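Local structure of NADPH-dependent aldehyde reductase YqhD (Escherichia coli, 4QGS) at residues Y192-P195 and P196-A200; G281-L284 and T285-H288. The protein reduces a broad range of short-chain aldehydes to primary alcohols with NADPH, working as a zinc-dependent homodimer of the iron-containing alcohol dehydrogenase family. One frame throughout, in Å; residues are numbered along the deposited sequence. Where two conformers were deposited one is given.

Contact 1 (Y192-P195 and P196-A200); sequences YTLP and PRQVA
Pro195 and Val199 join loop to helix through the first backbone bond of helix 196-211: Val199 N donates to Pro195 O at 3.0 Å, and the donor lies in the carbonyl plane with a C=O...N angle of 159°. Pro195 sits at the N-cap position, and its carbonyl accepts this first i to i+4 bond. Pro196, as first helical residue, has no N-H to offer, and its ring CD lies 3.5 Å from Pro195 CB. The tightly packed part centres on buried Val199, whose CG2 lies 3.7 Å from Leu194 CB. With CG1 anti to the backbone N (chi1 172°), CG2 stands anti to the carbonyl carbon, turned back toward Leu194. The solvent side belongs to Gln198, exposed and deposited in two conformers. In the one given, OE1 lies 3.1 Å from Leu194 CD2, where the two chains cross at about a right angle, and 3.2 Å from Pro195 CD. Arg197 leads away to a salt bridge with Asp291. Thr193, which binds NADP(+), lies just ahead in the loop after strand 183-186, while Arg252 of helix 249-262 touches Leu194 and Val199, and Ala242 and Leu243 of helix 222-244 also meet Val199.

Contact 2 (G281-L284 and T285-H288); sequences GHEL and TAMH
Gly281 O is gripped by several groups: Thr285 N donates to it at 3.2 Å from within the carbonyl plane, Leu284 N adds a weak bond at 3.0 Å, and Thr295 OG1 of the next helix contributes another weak one. The next bonds continue the alpha-helical i to i+4 pattern, with Ala286 N to His282 O and Met287 N to Glu283 O both at 3.0 Å. Successive donors tilt further from the carbonyl plane, reaching 35° at the bond from His288 N to Leu284 O (2.9 Å), where helix 276-288 ends. Leu284 CD2 approaches CD2 of the His288 ring at 4.1 Å, the two chains crossing obliquely. Met287 CG sits 3.8 Å above one face of that ring, over its centre, having been swung anti to its own backbone N (chi1 -172°). Leu284 also packs on Leu367 of helix 364-373 and Val299 of helix 292-306. These residues end the helix carrying the zinc ligand His278, with the His282 side chain near both His278 and His292. The polar ends bond outside the segments: Thr285 OG1 to Leu290 O, Glu283 OE2 to His374 ND1, and His288 NE2 to Ser363 OG, which would limit rotation of the His288 ring.

Overall arrangement
Both contacts are local, yet they lie at opposite ends of their helices: 192-200 runs from a loop into the start of helix 196-211, whereas 281-288 finishes helix 276-288. Contact 1 is a surface contact with one buried residue among six that touch; contact 2 is partly buried, with three among eight. One i to i+4 backbone bond at the helix start and apolar touches define the former, a ladder of four main-chain bonds the latter. The centres of contact 1 and contact 2 are about 22 Å apart, and the two do not touch. Contact 1 includes the NADP(+)-binding residue Thr193, while contact 2 borders the catalytic metal: in the conformer given, the His282 side chain is about 6 Å from the zinc ion, which His278 of the same helix helps to bind.

Contact 1 (Y192-P195 and P196-A200)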
ATOM      1  N   TYR A 192     -12.812  -0.885  12.581  1.00 17.87           N
ATOM      2  CA  TYR A 192     -14.176  -0.352  12.711  1.00 19.27           C
ATOM      3  C   TYR A 192     -14.218   1.171  12.811  1.00 19.69           C
ATOM      4  O   TYR A 192     -15.187   1.801  12.385  1.00 22.22           O
ATOM      5  CB  TYR A 192     -14.875  -0.913  13.949  1.00 20.04           C
ATOM      6  CG  TYR A 192     -15.219  -2.381  13.938  1.00 19.37           C
ATOM      7  CD1 TYR A 192     -14.894  -3.210  12.854  1.00 18.40           C
ATOM      8  CD2 TYR A 192     -15.874  -2.948  15.024  1.00 19.72           C
ATOM      9  CE1 TYR A 192     -15.210  -4.565  12.877  1.00 22.04           C
ATOM     10  CE2 TYR A 192     -16.194  -4.283  15.046  1.00 20.94           C
ATOM     11  CZ  TYR A 192     -15.867  -5.095  13.975  1.00 22.18           C
ATOM     12  OH  TYR A 192     -16.205  -6.427  14.038  1.00 22.56           O
ATOM     13  N   THR A 193     -13.180   1.756  13.399  1.00 17.76           N
ATOM     14  CA  THR A 193     -13.172   3.197  13.671  1.00 24.63           C
ATOM     15  C   THR A 193     -12.690   4.052  12.487  1.00 24.53           C
ATOM     16  O   THR A 193     -12.767   5.285  12.532  1.00 24.37           O
ATOM     17  CB  THR A 193     -12.291   3.517  14.900  1.00 22.13           C
ATOM     18  OG1 THR A 193     -10.965   3.013  14.680  1.00 28.94           O
ATOM     19  CG2 THR A 193     -12.873   2.885  16.145  1.00 31.30           C
ATOM     20  N   LEU A 194     -12.202   3.418  11.427  1.00 20.81           N
ATOM     21  CA  LEU A 194     -11.762   4.167  10.255  1.00 19.67           C
ATOM     22  C   LEU A 194     -12.891   4.995   9.640  1.00 17.78           C
ATOM     23  O   LEU A 194     -13.989   4.488   9.408  1.00 17.08           O
ATOM     24  CB  LEU A 194     -11.201   3.223   9.194  1.00 21.14           C
ATOM     25  CG  LEU A 194      -9.951   2.454   9.600  1.00 26.10           C
ATOM     26  CD1 LEU A 194      -9.676   1.322   8.616  1.00 24.80           C
ATOM     27  CD2 LEU A 194      -8.776   3.417   9.645  1.00 29.91           C
ATOM     28  N   PRO A 195     -12.622   6.278   9.362  1.00 18.45           N
ATOM     29  CA  PRO A 195     -13.649   7.062   8.674  1.00 20.07           C
ATOM     30  C   PRO A 195     -13.943   6.492   7.294  1.00 16.44           C
ATOM     31  O   PRO A 195     -13.065   5.843   6.691  1.00 17.44           O
ATOM     32  CB  PRO A 195     -13.025   8.470   8.571  1.00 21.49           C
ATOM     33  CG  PRO A 195     -11.959   8.499   9.609  1.00 28.06           C
ATOM     34  CD  PRO A 195     -11.443   7.082   9.712  1.00 19.64           C
ATOM     35  N   PRO A 196     -15.162   6.728   6.789  1.00 17.12           N
ATOM     36  CA  PRO A 196     -15.598   6.204   5.491  1.00 19.46           C
ATOM     37  C   PRO A 196     -14.605   6.552   4.383  1.00 17.32           C
ATOM     38  O   PRO A 196     -14.343   5.712   3.523  1.00 18.24           O
ATOM     39  CB  PRO A 196     -16.950   6.895   5.273  1.00 22.21           C
ATOM     40  CG  PRO A 196     -17.457   7.159   6.665  1.00 23.55           C
ATOM     41  CD  PRO A 196     -16.231   7.486   7.474  1.00 20.75           C
ATOM     42  N   ARG A 197     -14.065   7.771   4.412  1.00 17.71           N
ATOM     43  CA  ARG A 197     -13.056   8.196   3.437  1.00 18.77           C
ATOM     44  C   ARG A 197     -11.881   7.221   3.382  1.00 20.21           C
ATOM     45  O   ARG A 197     -11.456   6.791   2.295  1.00 19.09           O
ATOM     46  CB  ARG A 197     -12.565   9.616   3.777  1.00 19.44           C
ATOM     47  CG  ARG A 197     -11.297  10.066   3.050  1.00 25.76           C
ATOM     48  CD  ARG A 197     -10.800  11.394   3.641  1.00 26.85           C
ATOM     49  NE  ARG A 197      -9.633  11.933   2.946  1.00 37.51           N
ATOM     50  CZ  ARG A 197      -9.060  13.097   3.255  1.00 46.10           C
ATOM     51  NH1 ARG A 197      -8.000  13.524   2.580  1.00 33.11           N
ATOM     52  NH2 ARG A 197      -9.547  13.835   4.248  1.00 38.81           N
ATOM     53  N   GLN A 198     -11.368   6.855   4.550  1.00 17.51           N
ATOM     54  CA  GLN A 198     -10.228   5.953   4.635  0.51 20.11           C
ATOM     55  C   GLN A 198     -10.613   4.524   4.258  1.00 17.96           C
ATOM     56  O   GLN A 198      -9.807   3.806   3.672  1.00 17.87           O
ATOM     57  CB  GLN A 198      -9.620   5.976   6.037  0.51 24.73           C
ATOM     58  CG  GLN A 198      -8.965   7.304   6.427  0.51 27.45           C
ATOM     59  CD  GLN A 198      -8.380   7.262   7.828  0.51 31.42           C
ATOM     60  OE1 GLN A 198      -8.578   6.298   8.562  0.51 34.20           O
ATOM     61  NE2 GLN A 198      -7.668   8.315   8.209  0.51 34.63           N
ATOM     62  N   VAL A 199     -11.836   4.117   4.596  1.00 15.58           N
ATOM     63  CA  VAL A 199     -12.288   2.758   4.253  1.00 15.33           C
ATOM     64  C   VAL A 199     -12.410   2.635   2.737  1.00 17.45           C
ATOM     65  O   VAL A 199     -11.908   1.676   2.124  1.00 16.98           O
ATOM     66  CB  VAL A 199     -13.636   2.411   4.921  1.00 17.66           C
ATOM     67  CG1 VAL A 199     -14.169   1.077   4.394  1.00 17.23           C
ATOM     68  CG2 VAL A 199     -13.464   2.338   6.426  1.00 18.20           C
ATOM     69  N   ALA A 200     -13.062   3.619   2.124  1.00 14.68           N
ATOM     70  CA  ALA A 200     -13.201   3.607   0.663  1.00 16.63           C
ATOM     71  C   ALA A 200     -11.847   3.680  -0.032  1.00 16.45           C
ATOM     72  O   ALA A 200     -11.585   2.925  -0.988  1.00 15.80           O
ATOM     73  CB  ALA A 200     -14.098   4.754   0.197  1.00 15.91           C
TER

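Contact 2 (G281-L284 and T285-H288)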
ATOM      1  N   GLY A 281      -0.619   8.687 -10.982  1.00 14.48           N
ATOM      2  CA  GLY A 281      -1.366   9.129  -9.824  1.00 15.19           C
ATOM      3  C   GLY A 281      -0.515   9.879  -8.818  1.00 16.95           C
ATOM      4  O   GLY A 281      -0.982  10.861  -8.211  1.00 14.43           O
ATOM      5  N   HIS A 282       0.723   9.431  -8.633  0.57 16.96           N
ATOM      6  CA  HIS A 282       1.623  10.026  -7.649  0.57 16.53           C
ATOM      7  C   HIS A 282       1.868  11.515  -7.919  0.57 19.26           C
ATOM      8  O   HIS A 282       2.014  12.294  -6.988  0.57 17.09           O
ATOM      9  CB  HIS A 282       2.964   9.284  -7.618  0.57 19.70           C
ATOM     10  CG  HIS A 282       2.924   7.969  -6.892  0.57 20.66           C
ATOM     11  ND1 HIS A 282       4.006   7.115  -6.852  0.57 26.92           N
ATOM     12  CD2 HIS A 282       1.940   7.360  -6.185  0.57 22.78           C
ATOM     13  CE1 HIS A 282       3.692   6.039  -6.151  0.57 25.89           C
ATOM     14  NE2 HIS A 282       2.445   6.161  -5.737  0.57 24.52           N
ATOM     15  N   GLU A 283       1.934  11.902  -9.191  1.00 17.76           N
ATOM     16  CA  GLU A 283       2.129  13.315  -9.530  1.00 16.21           C
ATOM     17  C   GLU A 283       0.907  14.165  -9.180  1.00 17.61           C
ATOM     18  O   GLU A 283       1.055  15.344  -8.851  1.00 17.62           O
ATOM     19  CB  GLU A 283       2.471  13.481 -11.015  1.00 19.47           C
ATOM     20  CG  GLU A 283       3.699  12.703 -11.470  1.00 18.35           C
ATOM     21  CD  GLU A 283       4.989  13.066 -10.753  1.00 20.28           C
ATOM     22  OE1 GLU A 283       5.053  14.066 -10.014  1.00 19.05           O
ATOM     23  OE2 GLU A 283       5.978  12.332 -10.945  1.00 21.56           O
ATOM     24  N   LEU A 284      -0.293  13.579  -9.235  1.00 15.35           N
ATOM     25  CA  LEU A 284      -1.505  14.295  -8.813  1.00 14.05           C
ATOM     26  C   LEU A 284      -1.506  14.554  -7.301  1.00 16.64           C
ATOM     27  O   LEU A 284      -1.936  15.614  -6.844  1.00 17.70           O
ATOM     28  CB  LEU A 284      -2.771  13.523  -9.221  1.00 14.84           C
ATOM     29  CG  LEU A 284      -2.975  13.406 -10.748  1.00 14.71           C
ATOM     30  CD1 LEU A 284      -4.149  12.483 -11.066  1.00 14.49           C
ATOM     31  CD2 LEU A 284      -3.232  14.805 -11.363  1.00 16.06           C
ATOM     32  N   THR A 285      -1.024  13.587  -6.526  1.00 16.62           N
ATOM     33  CA  THR A 285      -0.932  13.789  -5.084  1.00 15.22           C
ATOM     34  C   THR A 285       0.118  14.854  -4.763  1.00 17.87           C
ATOM     35  O   THR A 285      -0.133  15.779  -3.975  1.00 15.83           O
ATOM     36  CB  THR A 285      -0.582  12.479  -4.333  1.00 17.16           C
ATOM     37  OG1 THR A 285      -1.669  11.551  -4.459  1.00 14.68           O
ATOM     38  CG2 THR A 285      -0.343  12.796  -2.843  1.00 17.92           C
ATOM     39  N   ALA A 286       1.284  14.741  -5.394  1.00 17.30           N
ATOM     40  CA  ALA A 286       2.390  15.660  -5.140  1.00 17.42           C
ATOM     41  C   ALA A 286       2.015  17.096  -5.479  1.00 22.58           C
ATOM     42  O   ALA A 286       2.330  18.031  -4.738  1.00 21.50           O
ATOM     43  CB  ALA A 286       3.626  15.244  -5.937  1.00 18.89           C
ATOM     44  N   MET A 287       1.317  17.268  -6.592  1.00 18.61           N
ATOM     45  CA  MET A 287       1.012  18.618  -7.065  1.00 18.57           C
ATOM     46  C   MET A 287      -0.275  19.217  -6.511  1.00 21.40           C
ATOM     47  O   MET A 287      -0.337  20.430  -6.267  1.00 20.28           O
ATOM     48  CB  MET A 287       0.951  18.639  -8.592  1.00 18.95           C
ATOM     49  CG  MET A 287       0.821  20.049  -9.142  1.00 22.61           C
ATOM     50  SD  MET A 287       1.014  20.090 -10.927  1.00 25.68           S
ATOM     51  CE  MET A 287       2.732  19.594 -11.107  1.00 18.59           C
ATOM     52  N   HIS A 288      -1.299  18.386  -6.323  1.00 16.77           N
ATOM     53  CA  HIS A 288      -2.624  18.882  -5.973  1.00 17.27           C
ATOM     54  C   HIS A 288      -3.134  18.364  -4.627  1.00 14.86           C
ATOM     55  O   HIS A 288      -4.203  18.764  -4.196  1.00 17.17           O
ATOM     56  CB  HIS A 288      -3.646  18.527  -7.071  1.00 17.16           C
ATOM     57  CG  HIS A 288      -3.324  19.122  -8.412  1.00 20.07           C
ATOM     58  ND1 HIS A 288      -3.257  20.484  -8.628  1.00 17.73           N
ATOM     59  CD2 HIS A 288      -3.055  18.539  -9.605  1.00 19.13           C
ATOM     60  CE1 HIS A 288      -2.939  20.712  -9.891  1.00 19.44           C
ATOM     61  NE2 HIS A 288      -2.821  19.550 -10.508  1.00 19.90           N
TER